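Hemolysin-related protein (PDB 5V6F) binds mannose-containing glycans through this beta-prism lectin domain, its second, and probably helps the biofilm of Vibrio cholerae attach to host surfaces. Local coordinates at residues 27-36 and 75-85; 113-123 and 130-138. All coordinates share one frame; numbering follows the deposited sequence.

In the fold
Both contacts lie within one beta-prism lectin domain built of three antiparallel four-stranded sheets, their centres about 18 Å apart and on opposite sides of the chain's centre. Interaction 1 is largely buried and joins two different sheets, with strand axes almost perpendicular and a single backbone hydrogen bond between segments; its outer end supplies six of the eleven residues of the sugar pocket. Interaction 2 lies within the remaining sheet, pairs neighbouring strands through antiparallel backbone hydrogen bonds interrupted by a beta bulge, and runs from buried isoleucine and phenylalanine to the partly exposed C-terminal residue, Tyr138. The two meet where His81 ND1 is probably hydrogen-bonded to Glu132 OE2 and Ile82 N to Val131 O, so strand 131-137 belongs to both neighbourhoods.

Interaction 1 (27-36 and 75-85); sequences LRSGFAIDAI and YNWGGYHIVAI. With MAN (alpha-D-mannopyranose), chain B; BMA (beta-D-mannopyranose), chain C; MAN (alpha-D-mannopyranose), chain D.
The Tyr75 ring takes the methyl CB of Ala32 over one face, CE1 to Ala32 CB being 3.9 Å, while O4 of the beta-mannose lies at its edge in the ring plane. Phe31 carries C1 of the chain B mannose over one face, offset toward the rim, and meets Trp77 CZ3 at its edge. Trp77 supports the beta-mannose on one indole face, with sugar C1 about 3.3 Å above the plane, and has Asn76 CB on the opposite face. These rings come from the loop after strand 27-29 and the type I turn Tyr75 to Gly78, and together they line the glycan pocket. Tyr75 has CG anti to its backbone N (chi1 -171°), which places the hydroxyl between Phe31 CB and the beta-mannose, where OH is hydrogen-bonded to O4 of the beta-mannose at 2.8 Å.

The polar grip falls mainly on the chain B mannose. Phe31 N gives a straight bond to its O5 (167° at the hydrogen), and Ala32 N donates to its O6. The Asp34 carboxylate accepts from two hydroxyls, OD1 from O6 and OD2 from O4, the latter at 2.5 Å; Asn52 and Gly54 add further bonds to mannose.

Farther from the sugar, two of the three sheets of the beta-prism meet with strand axes at 86°, a crossing that does not allow continuous strand pairing. Ile33 N donates to Ile82 O at 3.2 Å, and Ala32 CA makes a CA-H...O contact with Val83 O. Ile33 CG1 packs on Ile82 CG2 at 3.6 Å and also on Ile85 CD1, which touches Leu27 CD2. Backbone N-H groups and a carboxylate thus read the hydroxyls and ring oxygen of one mannose, while aromatic carbon carries the C-H surface of the next.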
loop_
_atom_site.group_PDB
_atom_site.type_symbol
_atom_site.label_atom_id
_atom_site.label_comp_id
_atom_site.label_asym_id
_atom_site.label_seq_id
_atom_site.Cartn_x
_atom_site.Cartn_y
_atom_site.Cartn_z
ATOM N N LEU A 27 6.397 -1.800 3.382
ATOM C CA LEU A 27 5.377 -0.947 3.967
ATOM C C LEU A 27 5.695 -0.677 5.427
ATOM O O LEU A 27 6.170 -1.564 6.143
ATOM C CB LEU A 27 3.986 -1.583 3.878
ATOM C CG LEU A 27 3.451 -1.911 2.485
ATOM C CD1 LEU A 27 3.819 -3.334 2.075
ATOM C CD2 LEU A 27 1.946 -1.696 2.448
ATOM N N ARG A 28 5.439 0.559 5.855
ATOM C CA ARG A 28 5.270 0.887 7.263
ATOM C C ARG A 28 3.781 1.028 7.536
ATOM O O ARG A 28 3.062 1.663 6.756
ATOM C CB ARG A 28 6.005 2.177 7.634
ATOM C CG ARG A 28 7.488 1.980 7.908
ATOM C CD ARG A 28 8.122 3.209 8.564
ATOM N NE ARG A 28 8.539 4.222 7.591
ATOM C CZ ARG A 28 7.879 5.347 7.312
ATOM N NH1 ARG A 28 6.734 5.647 7.917
ATOM N NH2 ARG A 28 8.371 6.187 6.412
ATOM N N SER A 29 3.313 0.425 8.626
ATOM C CA SER A 29 1.891 0.442 8.921
ATOM C C SER A 29 1.673 0.401 10.426
ATOM O O SER A 29 2.525 -0.063 11.193
ATOM C CB SER A 29 1.160 -0.730 8.244
ATOM O OG SER A 29 1.563 -1.983 8.783
ATOM N N GLY A 30 0.506 0.898 10.829
ATOM C CA GLY A 30 0.011 0.812 12.191
ATOM C C GLY A 30 -1.489 0.595 12.153
ATOM O O GLY A 30 -1.944 -0.465 11.712
ATOM N N PHE A 31 -2.268 1.584 12.604
ATOM C CA PHE A 31 -3.711 1.583 12.384
ATOM C C PHE A 31 -4.076 1.953 10.953
ATOM O O PHE A 31 -5.250 1.843 10.579
ATOM C CB PHE A 31 -4.416 2.560 13.333
ATOM C CG PHE A 31 -4.376 2.162 14.790
ATOM C CD1 PHE A 31 -3.689 1.036 15.215
ATOM C CD2 PHE A 31 -5.035 2.931 15.736
ATOM C CE1 PHE A 31 -3.659 0.685 16.553
ATOM C CE2 PHE A 31 -5.010 2.585 17.076
ATOM C CZ PHE A 31 -4.319 1.459 17.483
ATOM N N ALA A 32 -3.107 2.400 10.161
ATOM C CA ALA A 32 -3.312 2.746 8.760
ATOM C C ALA A 32 -2.049 2.358 8.002
ATOM O O ALA A 32 -1.146 1.722 8.554
ATOM C CB ALA A 32 -3.649 4.234 8.605
ATOM N N ILE A 33 -1.982 2.734 6.729
ATOM C CA ILE A 33 -0.792 2.519 5.914
ATOM C C ILE A 33 0.007 3.819 5.920
ATOM O O ILE A 33 -0.440 4.843 5.388
ATOM C CB ILE A 33 -1.150 2.078 4.488
ATOM C CG1 ILE A 33 -1.938 0.756 4.504
ATOM C CG2 ILE A 33 0.113 1.953 3.634
ATOM C CD1 ILE A 33 -1.251 -0.413 5.216
ATOM N N ASP A 34 1.199 3.783 6.523
ATOM C CA ASP A 34 2.012 4.982 6.692
ATOM C C ASP A 34 2.900 5.274 5.487
ATOM O O ASP A 34 3.081 6.442 5.126
ATOM C CB ASP A 34 2.892 4.857 7.940
ATOM C CG ASP A 34 2.083 4.782 9.221
ATOM O OD1 ASP A 34 1.623 3.676 9.574
ATOM O OD2 ASP A 34 1.909 5.835 9.875
ATOM N N ALA A 35 3.458 4.240 4.857
ATOM C CA ALA A 35 4.394 4.447 3.760
ATOM C C ALA A 35 4.542 3.166 2.949
ATOM O O ALA A 35 4.405 2.061 3.481
ATOM C CB ALA A 35 5.764 4.896 4.277
ATOM N N ILE A 36 4.845 3.337 1.659
ATOM C CA ILE A 36 5.051 2.237 0.722
ATOM C C ILE A 36 6.307 2.501 -0.093
ATOM O O ILE A 36 6.523 3.622 -0.570
ATOM C CB ILE A 36 3.846 2.063 -0.224
ATOM C CG1 ILE A 36 2.643 1.522 0.545
ATOM C CG2 ILE A 36 4.197 1.143 -1.403
ATOM C CD1 ILE A 36 1.354 1.490 -0.259
ATOM N N TYR A 75 -10.073 8.248 8.039
ATOM C CA TYR A 75 -9.307 7.894 9.222
ATOM C C TYR A 75 -9.749 8.727 10.419
ATOM O O TYR A 75 -10.013 9.926 10.299
ATOM C CB TYR A 75 -7.824 8.108 8.926
ATOM C CG TYR A 75 -6.856 7.598 9.962
ATOM C CD1 TYR A 75 -6.902 6.282 10.410
ATOM C CD2 TYR A 75 -5.865 8.426 10.470
ATOM C CE1 TYR A 75 -6.001 5.815 11.351
ATOM C CE2 TYR A 75 -4.958 7.966 11.407
ATOM C CZ TYR A 75 -5.029 6.658 11.842
ATOM O OH TYR A 75 -4.135 6.183 12.776
ATOM N N ASN A 76 -9.811 8.085 11.589
ATOM C CA ASN A 76 -10.377 8.733 12.768
ATOM C C ASN A 76 -9.568 9.933 13.240
ATOM O O ASN A 76 -10.117 10.794 13.935
ATOM C CB ASN A 76 -10.496 7.738 13.918
ATOM C CG ASN A 76 -11.657 6.787 13.750
ATOM O OD1 ASN A 76 -12.555 6.994 12.929
ATOM N ND2 ASN A 76 -11.646 5.736 14.534
ATOM N N TRP A 77 -8.281 10.004 12.912
ATOM C CA TRP A 77 -7.472 11.161 13.270
ATOM C C TRP A 77 -7.334 12.136 12.109
ATOM O O TRP A 77 -6.553 13.090 12.194
ATOM C CB TRP A 77 -6.107 10.702 13.793
ATOM C CG TRP A 77 -6.244 10.117 15.164
ATOM C CD1 TRP A 77 -6.161 10.786 16.352
ATOM C CD2 TRP A 77 -6.535 8.753 15.494
ATOM N NE1 TRP A 77 -6.370 9.922 17.397
ATOM C CE2 TRP A 77 -6.604 8.668 16.898
ATOM C CE3 TRP A 77 -6.736 7.593 14.737
ATOM C CZ2 TRP A 77 -6.866 7.470 17.562
ATOM C CZ3 TRP A 77 -6.993 6.407 15.400
ATOM C CH2 TRP A 77 -7.051 6.354 16.798
ATOM N N GLY A 78 -8.103 11.928 11.037
ATOM C CA GLY A 78 -8.234 12.899 9.975
ATOM C C GLY A 78 -7.928 12.365 8.593
ATOM O O GLY A 78 -6.978 11.598 8.403
ATOM N N GLY A 79 -8.734 12.772 7.622
ATOM C CA GLY A 79 -8.410 12.596 6.225
ATOM C C GLY A 79 -8.801 11.234 5.680
ATOM O O GLY A 79 -8.965 10.255 6.408
ATOM N N TYR A 80 -8.941 11.190 4.355
ATOM C CA TYR A 80 -9.188 9.957 3.622
ATOM C C TYR A 80 -7.855 9.348 3.201
ATOM O O TYR A 80 -7.071 9.988 2.491
ATOM C CB TYR A 80 -10.070 10.224 2.402
ATOM C CG TYR A 80 -11.538 10.351 2.741
ATOM C CD1 TYR A 80 -12.359 9.233 2.786
ATOM C CD2 TYR A 80 -12.097 11.587 3.034
ATOM C CE1 TYR A 80 -13.701 9.343 3.103
ATOM C CE2 TYR A 80 -13.438 11.707 3.351
ATOM C CZ TYR A 80 -14.232 10.582 3.386
ATOM O OH TYR A 80 -15.566 10.688 3.704
ATOM N N HIS A 81 -7.604 8.112 3.629
ATOM C CA HIS A 81 -6.363 7.425 3.300
ATOM C C HIS A 81 -6.639 5.937 3.149
ATOM O O HIS A 81 -7.736 5.454 3.431
ATOM C CB HIS A 81 -5.285 7.612 4.376
ATOM C CG HIS A 81 -5.288 8.956 5.032
ATOM N ND1 HIS A 81 -4.528 10.011 4.573
ATOM C CD2 HIS A 81 -5.933 9.408 6.132
ATOM C CE1 HIS A 81 -4.719 11.059 5.353
ATOM N NE2 HIS A 81 -5.565 10.719 6.308
ATOM N N ILE A 82 -5.615 5.213 2.708
ATOM C CA ILE A 82 -5.624 3.758 2.786
ATOM C C ILE A 82 -5.313 3.367 4.221
ATOM O O ILE A 82 -4.309 3.809 4.795
ATOM C CB ILE A 82 -4.609 3.152 1.802
ATOM C CG1 ILE A 82 -5.058 3.420 0.359
ATOM C CG2 ILE A 82 -4.429 1.647 2.071
ATOM C CD1 ILE A 82 -4.123 2.872 -0.718
ATOM N N VAL A 83 -6.178 2.549 4.814
ATOM C CA VAL A 83 -5.998 2.133 6.196
ATOM C C VAL A 83 -5.601 0.667 6.326
ATOM O O VAL A 83 -4.982 0.302 7.336
ATOM C CB VAL A 83 -7.251 2.431 7.050
ATOM C CG1 VAL A 83 -7.470 3.940 7.138
ATOM C CG2 VAL A 83 -8.491 1.732 6.498
ATOM N N ALA A 84 -5.901 -0.176 5.337
ATOM C CA ALA A 84 -5.518 -1.576 5.419
ATOM C C ALA A 84 -5.339 -2.146 4.021
ATOM O O ALA A 84 -6.036 -1.759 3.078
ATOM C CB ALA A 84 -6.558 -2.397 6.188
ATOM N N ILE A 85 -4.388 -3.072 3.900
ATOM C CA ILE A 85 -4.205 -3.856 2.684
ATOM C C ILE A 85 -4.053 -5.312 3.079
ATOM O O ILE A 85 -3.178 -5.656 3.883
ATOM C CB ILE A 85 -2.979 -3.420 1.861
ATOM C CG1 ILE A 85 -3.001 -1.918 1.586
ATOM C CG2 ILE A 85 -2.947 -4.188 0.536
ATOM C CD1 ILE A 85 -1.676 -1.387 1.104
HETATM C C1 MAN B . -0.740 4.140 15.052
HETATM C C2 MAN B . 0.769 4.086 15.227
HETATM C C3 MAN B . 1.402 5.204 14.416
HETATM C C4 MAN B . 0.901 5.187 12.948
HETATM C C5 MAN B . -0.650 5.144 12.895
HETATM C C6 MAN B . -1.217 4.955 11.482
HETATM O O2 MAN B . 1.306 2.872 14.714
HETATM O O3 MAN B . 2.826 5.132 14.461
HETATM O O4 MAN B . 1.342 6.354 12.281
HETATM O O5 MAN B . -1.122 4.058 13.708
HETATM O O6 MAN B . -0.667 3.761 10.927
HETATM C C1 BMA C . -3.416 7.804 18.266
HETATM C C2 BMA C . -2.660 9.058 17.842
HETATM C C3 BMA C . -2.672 9.165 16.298
HETATM C C4 BMA C . -2.307 7.844 15.610
HETATM C C5 BMA C . -3.085 6.667 16.226
HETATM C C6 BMA C . -2.624 5.328 15.722
HETATM O O1 BMA C . -3.282 7.652 19.659
HETATM O O2 BMA C . -1.302 8.997 18.264
HETATM O O3 BMA C . -1.777 10.151 15.827
HETATM O O4 BMA C . -2.584 7.954 14.201
HETATM O O5 BMA C . -2.885 6.672 17.654
HETATM O O6 BMA C . -1.205 5.341 15.678
HETATM C C1 MAN D . -2.428 11.347 15.381
HETATM C C2 MAN D . -1.360 12.185 14.685
HETATM C C3 MAN D . -0.392 12.733 15.736
HETATM C C4 MAN D . -1.162 13.451 16.857
HETATM C C5 MAN D . -2.186 12.486 17.466
HETATM C C6 MAN D . -3.048 13.129 18.529
HETATM O O2 MAN D . -1.931 13.317 14.019
HETATM O O3 MAN D . 0.590 13.592 15.164
HETATM O O4 MAN D . -0.272 13.876 17.871
HETATM O O5 MAN D . -3.061 12.026 16.422
HETATM O O6 MAN D . -3.596 14.321 17.988
#

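Interaction 2 (113-123 and 130-138); sequences VPQGKRIKQIN and LVEGFQFVY
Asn123 and Gln135 are joined by three hydrogen bonds: Asn123 N to Gln135 O, Gln135 N to Asn123 O, and Asn123 ND2 to Gln135 OE1 at 3.0 Å. In the last, OE1 lies in the amide plane of Asn123, though the two side-chain amides are turned 63° apart. Gln121 NE2 donates to Asn123 OD1 at 2.8 Å, so both ends of the Asn123 amide are engaged. Lys120 N reaches Val137 O, and Val137 N reaches Gln121 O.

Val137 is set opposite two residues, Lys120 and Gln121, the mark of a classic beta bulge, in an antiparallel hairpin of the sheet that also holds strands 7-8 and 13-18. From the bulge itself, Lys120, with CG between backbone N and carbonyl carbon (chi1 75°), runs extended to bring NZ to the C-terminal carboxylate: a weak bond to Tyr138 O and a long salt bridge to OXT. A water donates to both Arg118 O and OXT.

On the buried face, Ile119 CD1 stands over the centre of the Phe136 ring, 3.8 Å from the centroid and 7° off the normal, and Ile122 CG1 touches its edge. Tyr138 lies with Lys117 CB over one face, 4.0 Å from the centroid; Ile119 CG1 is at its edge. The Tyr138 hydroxyl, hydrogen-bonded to Tyr111 OH, lies 3.4 Å from Pro114 CD.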
loop_
_atom_site.group_PDB
_atom_site.type_symbol
_atom_site.label_atom_id
_atom_site.label_comp_id
_atom_site.label_asym_id
_atom_site.label_seq_id
_atom_site.Cartn_x
_atom_site.Cartn_y
_atom_site.Cartn_z
ATOM N N VAL A 113 -3.821 -9.682 -9.611
ATOM C CA VAL A 113 -2.724 -9.469 -10.550
ATOM C C VAL A 113 -2.843 -10.510 -11.655
ATOM O O VAL A 113 -2.828 -11.714 -11.365
ATOM C CB VAL A 113 -1.362 -9.552 -9.844
ATOM C CG1 VAL A 113 -0.234 -9.221 -10.818
ATOM C CG2 VAL A 113 -1.319 -8.611 -8.647
ATOM N N PRO A 114 -2.975 -10.112 -12.922
ATOM C CA PRO A 114 -3.140 -11.112 -13.984
ATOM C C PRO A 114 -1.939 -12.038 -14.081
ATOM O O PRO A 114 -0.792 -11.636 -13.866
ATOM C CB PRO A 114 -3.297 -10.265 -15.254
ATOM C CG PRO A 114 -3.714 -8.927 -14.782
ATOM C CD PRO A 114 -3.056 -8.740 -13.452
ATOM N N GLN A 115 -2.218 -13.295 -14.412
ATOM C CA GLN A 115 -1.153 -14.259 -14.637
ATOM C C GLN A 115 -0.213 -13.747 -15.719
ATOM O O GLN A 115 -0.655 -13.281 -16.772
ATOM C CB GLN A 115 -1.741 -15.612 -15.042
ATOM N N GLY A 116 1.084 -13.816 -15.446
ATOM C CA GLY A 116 2.081 -13.438 -16.425
ATOM C C GLY A 116 2.392 -11.960 -16.504
ATOM O O GLY A 116 3.130 -11.552 -17.406
ATOM N N LYS A 117 1.856 -11.146 -15.599
ATOM C CA LYS A 117 2.139 -9.715 -15.561
ATOM C C LYS A 117 3.053 -9.428 -14.378
ATOM O O LYS A 117 2.667 -9.654 -13.227
ATOM C CB LYS A 117 0.852 -8.900 -15.439
ATOM C CG LYS A 117 -0.057 -8.977 -16.648
ATOM C CD LYS A 117 0.438 -8.076 -17.764
ATOM C CE LYS A 117 -0.354 -8.284 -19.043
ATOM N NZ LYS A 117 0.271 -7.582 -20.197
ATOM N N ARG A 118 4.255 -8.935 -14.656
ATOM C CA ARG A 118 5.156 -8.503 -13.595
ATOM C C ARG A 118 4.876 -7.050 -13.235
ATOM O O ARG A 118 4.836 -6.176 -14.107
ATOM C CB ARG A 118 6.625 -8.663 -13.990
ATOM C CG ARG A 118 7.561 -8.065 -12.940
ATOM C CD ARG A 118 9.028 -8.435 -13.105
ATOM N NE ARG A 118 9.824 -7.874 -12.014
ATOM C CZ ARG A 118 10.273 -6.619 -11.958
ATOM N NH1 ARG A 118 10.031 -5.765 -12.942
ATOM N NH2 ARG A 118 10.970 -6.208 -10.906
ATOM N N ILE A 119 4.702 -6.797 -11.942
ATOM C CA ILE A 119 4.586 -5.435 -11.433
ATOM C C ILE A 119 5.964 -4.789 -11.531
ATOM O O ILE A 119 6.906 -5.217 -10.857
ATOM C CB ILE A 119 4.068 -5.423 -9.992
ATOM C CG1 ILE A 119 2.706 -6.118 -9.895
ATOM C CG2 ILE A 119 3.966 -3.992 -9.483
ATOM C CD1 ILE A 119 2.304 -6.469 -8.472
ATOM N N LYS A 120 6.096 -3.761 -12.370
ATOM C CA LYS A 120 7.388 -3.116 -12.566
ATOM C C LYS A 120 7.538 -1.827 -11.773
ATOM O O LYS A 120 8.668 -1.376 -11.562
ATOM C CB LYS A 120 7.622 -2.825 -14.055
ATOM C CG LYS A 120 6.828 -1.657 -14.626
ATOM C CD LYS A 120 7.016 -1.562 -16.134
ATOM C CE LYS A 120 6.354 -0.318 -16.714
ATOM N NZ LYS A 120 6.296 -0.361 -18.204
ATOM N N GLN A 121 6.437 -1.248 -11.307
ATOM C CA GLN A 121 6.478 0.038 -10.634
ATOM C C GLN A 121 5.243 0.158 -9.757
ATOM O O GLN A 121 4.179 -0.373 -10.085
ATOM C CB GLN A 121 6.556 1.180 -11.658
ATOM C CG GLN A 121 6.534 2.590 -11.088
ATOM C CD GLN A 121 6.745 3.641 -12.162
ATOM O OE1 GLN A 121 7.808 3.709 -12.781
ATOM N NE2 GLN A 121 5.729 4.462 -12.394
ATOM N N ILE A 122 5.408 0.832 -8.623
ATOM C CA ILE A 122 4.304 1.185 -7.744
ATOM C C ILE A 122 4.234 2.702 -7.711
ATOM O O ILE A 122 5.220 3.368 -7.364
ATOM C CB ILE A 122 4.475 0.622 -6.325
ATOM C CG1 ILE A 122 4.779 -0.881 -6.364
ATOM C CG2 ILE A 122 3.212 0.896 -5.498
ATOM C CD1 ILE A 122 5.080 -1.487 -4.997
ATOM N N ASN A 123 3.088 3.248 -8.094
ATOM C CA ASN A 123 2.819 4.657 -7.884
ATOM C C ASN A 123 2.178 4.809 -6.514
ATOM O O ASN A 123 1.328 4.003 -6.129
ATOM C CB ASN A 123 1.906 5.213 -8.977
ATOM C CG ASN A 123 2.522 5.105 -10.360
ATOM O OD1 ASN A 123 3.732 5.249 -10.523
ATOM N ND2 ASN A 123 1.692 4.848 -11.360
ATOM N N LEU A 130 0.238 9.942 5.659
ATOM C CA LEU A 130 -0.128 8.564 5.378
ATOM C C LEU A 130 -0.165 8.365 3.869
ATOM O O LEU A 130 0.054 9.297 3.088
ATOM C CB LEU A 130 -1.482 8.217 6.009
ATOM C CG LEU A 130 -1.556 8.410 7.524
ATOM C CD1 LEU A 130 -2.988 8.340 7.998
ATOM C CD2 LEU A 130 -0.706 7.371 8.240
ATOM N N VAL A 131 -0.439 7.133 3.459
ATOM C CA VAL A 131 -0.606 6.807 2.051
ATOM C C VAL A 131 -2.070 7.004 1.689
ATOM O O VAL A 131 -2.953 6.355 2.260
ATOM C CB VAL A 131 -0.153 5.371 1.756
ATOM C CG1 VAL A 131 -0.509 4.974 0.324
ATOM C CG2 VAL A 131 1.344 5.239 1.991
ATOM N N GLU A 132 -2.331 7.902 0.743
ATOM C CA GLU A 132 -3.687 8.071 0.246
ATOM C C GLU A 132 -4.039 7.078 -0.852
ATOM O O GLU A 132 -5.201 6.672 -0.953
ATOM C CB GLU A 132 -3.890 9.497 -0.265
ATOM C CG GLU A 132 -4.108 10.508 0.853
ATOM C CD GLU A 132 -2.831 10.852 1.596
ATOM O OE1 GLU A 132 -1.865 11.297 0.940
ATOM O OE2 GLU A 132 -2.790 10.682 2.833
ATOM N N GLY A 133 -3.070 6.664 -1.667
ATOM C CA GLY A 133 -3.365 5.727 -2.736
ATOM C C GLY A 133 -2.112 5.055 -3.253
ATOM O O GLY A 133 -0.990 5.484 -2.978
ATOM N N PHE A 134 -2.320 3.976 -4.009
ATOM C CA PHE A 134 -1.224 3.343 -4.731
ATOM C C PHE A 134 -1.771 2.596 -5.938
ATOM O O PHE A 134 -2.970 2.328 -6.046
ATOM C CB PHE A 134 -0.390 2.409 -3.833
ATOM C CG PHE A 134 -1.019 1.061 -3.566
ATOM C CD1 PHE A 134 -1.902 0.888 -2.511
ATOM C CD2 PHE A 134 -0.699 -0.038 -4.348
ATOM C CE1 PHE A 134 -2.469 -0.346 -2.253
ATOM C CE2 PHE A 134 -1.262 -1.279 -4.093
ATOM C CZ PHE A 134 -2.147 -1.432 -3.047
ATOM N N GLN A 135 -0.864 2.276 -6.855
ATOM C CA GLN A 135 -1.220 1.668 -8.126
ATOM C C GLN A 135 -0.062 0.814 -8.614
ATOM O O GLN A 135 1.102 1.201 -8.482
ATOM C CB GLN A 135 -1.557 2.745 -9.161
ATOM C CG GLN A 135 -1.794 2.229 -10.558
ATOM C CD GLN A 135 -1.991 3.351 -11.550
ATOM O OE1 GLN A 135 -1.243 4.334 -11.554
ATOM N NE2 GLN A 135 -3.008 3.221 -12.391
ATOM N N PHE A 136 -0.393 -0.342 -9.182
ATOM C CA PHE A 136 0.584 -1.205 -9.833
ATOM C C PHE A 136 0.639 -0.899 -11.327
ATOM O O PHE A 136 -0.396 -0.694 -11.967
ATOM C CB PHE A 136 0.224 -2.681 -9.642
ATOM C CG PHE A 136 0.296 -3.169 -8.217
ATOM C CD1 PHE A 136 1.323 -2.783 -7.373
ATOM C CD2 PHE A 136 -0.668 -4.038 -7.732
ATOM C CE1 PHE A 136 1.384 -3.248 -6.073
ATOM C CE2 PHE A 136 -0.610 -4.508 -6.433
ATOM C CZ PHE A 136 0.416 -4.111 -5.604
ATOM N N VAL A 137 1.848 -0.903 -11.882
ATOM C CA VAL A 137 2.083 -0.649 -13.300
ATOM C C VAL A 137 2.810 -1.848 -13.893
ATOM O O VAL A 137 3.711 -2.409 -13.261
ATOM C CB VAL A 137 2.905 0.640 -13.519
ATOM C CG1 VAL A 137 2.975 0.983 -14.995
ATOM C CG2 VAL A 137 2.329 1.803 -12.714
ATOM N N TYR A 138 2.430 -2.227 -15.113
ATOM C CA TYR A 138 3.047 -3.351 -15.817
ATOM C C TYR A 138 3.856 -2.901 -17.032
ATOM O O TYR A 138 3.748 -1.764 -17.494
ATOM C CB TYR A 138 1.983 -4.349 -16.274
ATOM C CG TYR A 138 1.020 -4.763 -15.189
ATOM C CD1 TYR A 138 1.477 -5.341 -14.016
ATOM C CD2 TYR A 138 -0.348 -4.589 -15.343
ATOM C CE1 TYR A 138 0.601 -5.728 -13.021
ATOM C CE2 TYR A 138 -1.233 -4.971 -14.353
ATOM C CZ TYR A 138 -0.751 -5.540 -13.192
ATOM O OH TYR A 138 -1.622 -5.926 -12.198
ATOM O OXT TYR A 138 4.628 -3.687 -17.590
HETATM O O HOH W 1 5.246 -6.186 -16.764
#